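Local atomic coordinates of VipE (Legionella pneumophila subsp. pneumophila str. Philadelphia 1, PDB entry 4QN8), a protein that is an effector of Legionella pneumophila, represented here by its all-helical N-terminal part, with a molecular activity that remains to be defined. Residues Leu78-Thr82 with Phe107-Glu111. Residues are numbered along the deposited sequence.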
loop_
_atom_site.group_PDB
_atom_site.type_symbol
_atom_site.label_atom_id
_atom_site.label_comp_id
_atom_site.label_asym_id
_atom_site.label_seq_id
_atom_site.Cartn_x
_atom_site.Cartn_y
_atom_site.Cartn_z
ATOM N N LEU A 78 3.908 -6.192 10.358
ATOM C CA LEU A 78 3.100 -5.749 9.236
ATOM C C LEU A 78 1.804 -5.085 9.694
ATOM O O LEU A 78 1.408 -4.050 9.143
ATOM C CB LEU A 78 2.804 -6.942 8.324
ATOM C CG LEU A 78 1.711 -6.785 7.281
ATOM C CD1 LEU A 78 2.132 -5.807 6.184
ATOM C CD2 LEU A 78 1.424 -8.177 6.712
ATOM N N HIS A 79 1.153 -5.647 10.705
ATOM C CA HIS A 79 -0.115 -5.061 11.158
ATOM C C HIS A 79 0.118 -3.663 11.721
ATOM O O HIS A 79 -0.633 -2.726 11.449
ATOM C CB HIS A 79 -0.790 -5.931 12.208
ATOM C CG HIS A 79 -2.135 -5.427 12.606
ATOM N ND1 HIS A 79 -3.253 -5.620 11.823
ATOM C CD2 HIS A 79 -2.538 -4.699 13.674
ATOM C CE1 HIS A 79 -4.296 -5.049 12.407
ATOM N NE2 HIS A 79 -3.888 -4.479 13.526
ATOM N N GLN A 80 1.182 -3.541 12.505
ATOM C CA GLN A 80 1.544 -2.293 13.179
ATOM C C GLN A 80 1.906 -1.245 12.128
ATOM O O GLN A 80 1.450 -0.098 12.194
ATOM C CB GLN A 80 2.738 -2.591 14.096
ATOM C CG GLN A 80 3.150 -1.543 15.099
ATOM C CD GLN A 80 4.296 -2.057 15.977
ATOM O OE1 GLN A 80 5.357 -2.433 15.464
ATOM N NE2 GLN A 80 4.077 -2.104 17.298
ATOM N N LEU A 81 2.701 -1.635 11.135
ATOM C CA LEU A 81 3.066 -0.698 10.070
ATOM C C LEU A 81 1.823 -0.222 9.325
ATOM O O LEU A 81 1.655 0.971 9.083
ATOM C CB LEU A 81 4.056 -1.314 9.075
ATOM C CG LEU A 81 5.518 -1.435 9.499
ATOM C CD1 LEU A 81 6.288 -2.240 8.457
ATOM C CD2 LEU A 81 6.147 -0.062 9.692
ATOM N N THR A 82 0.935 -1.145 8.985
ATOM C CA THR A 82 -0.268 -0.762 8.248
ATOM C C THR A 82 -1.142 0.210 9.051
ATOM O O THR A 82 -1.691 1.184 8.502
ATOM C CB THR A 82 -1.056 -2.015 7.869
ATOM O OG1 THR A 82 -0.232 -2.822 7.021
ATOM C CG2 THR A 82 -2.346 -1.656 7.116
ATOM N N PHE A 107 -0.309 -1.892 1.411
ATOM C CA PHE A 107 0.017 -2.614 2.636
ATOM C C PHE A 107 -1.233 -3.267 3.222
ATOM O O PHE A 107 -1.188 -4.427 3.660
ATOM C CB PHE A 107 0.650 -1.670 3.658
ATOM C CG PHE A 107 2.135 -1.829 3.784
ATOM C CD1 PHE A 107 2.979 -1.467 2.747
ATOM C CD2 PHE A 107 2.682 -2.338 4.943
ATOM C CE1 PHE A 107 4.346 -1.620 2.859
ATOM C CE2 PHE A 107 4.055 -2.492 5.067
ATOM C CZ PHE A 107 4.885 -2.137 4.013
ATOM N N LEU A 108 -2.343 -2.537 3.232
ATOM C CA LEU A 108 -3.601 -3.096 3.744
ATOM C C LEU A 108 -4.035 -4.299 2.909
ATOM O O LEU A 108 -4.429 -5.335 3.451
ATOM C CB LEU A 108 -4.710 -2.030 3.772
ATOM C CG LEU A 108 -6.129 -2.442 4.194
ATOM C CD1 LEU A 108 -6.139 -3.053 5.585
ATOM C CD2 LEU A 108 -7.040 -1.214 4.181
ATOM N N ALA A 109 -3.963 -4.157 1.585
ATOM C CA ALA A 109 -4.302 -5.255 0.675
ATOM C C ALA A 109 -3.409 -6.479 0.877
ATOM O O ALA A 109 -3.867 -7.614 0.761
ATOM C CB ALA A 109 -4.234 -4.793 -0.771
ATOM N N PHE A 110 -2.136 -6.250 1.159
ATOM C CA PHE A 110 -1.207 -7.356 1.342
ATOM C C PHE A 110 -1.547 -8.081 2.631
ATOM O O PHE A 110 -1.537 -9.319 2.697
ATOM C CB PHE A 110 0.216 -6.816 1.394
ATOM C CG PHE A 110 1.265 -7.875 1.510
ATOM C CD1 PHE A 110 1.766 -8.498 0.374
ATOM C CD2 PHE A 110 1.754 -8.244 2.751
ATOM C CE1 PHE A 110 2.750 -9.471 0.477
ATOM C CE2 PHE A 110 2.747 -9.215 2.864
ATOM C CZ PHE A 110 3.243 -9.830 1.723
ATOM N N GLU A 111 -1.846 -7.310 3.669
ATOM C CA GLU A 111 -2.245 -7.926 4.922
ATOM C C GLU A 111 -3.562 -8.666 4.759
ATOM O O GLU A 111 -3.748 -9.735 5.356
ATOM C CB GLU A 111 -2.316 -6.920 6.086
ATOM C CG GLU A 111 -2.350 -7.637 7.447
ATOM C CD GLU A 111 -2.562 -6.695 8.618
ATOM O OE1 GLU A 111 -2.421 -5.464 8.432
ATOM O OE2 GLU A 111 -2.844 -7.190 9.740
#
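Glu111, Leu78 and Phe107 bury the most surface where helices 75-88 and 103-114 run roughly antiparallel, the axes of the two short segments approaching to 9.8 Å with 150° between their directions. Leu78 points toward the partner helix and inserts between three of its residues: CD1 lies 3.7 Å from Phe107 CD2, while CD2 is 4.0 Å from Phe110 CD2, at that ring's edge, and 3.9 Å from Glu111 CG. Phe107 is also met by Leu81, whose CD1 is 4.1 Å from Phe107 CE2, and by Thr82, with OG1 3.6 Å from Phe107 CD2 at the ring edge. That hydroxyl donates to Leu78 O (2.9 Å) one turn back. On the flank, Glu111 extends (chi1 and chi2 both t) until OE2 accepts a hydrogen bond from His79 ND1 (2.6 Å, N-H...O angle 160°). His122, in the loop after helix 116-119, hydrogen-bonds Glu111 OE1 through NE2 and stacks on the His79 ring. The buried carboxylate thus has a histidine partner for each oxygen, its polarity met inside the packing.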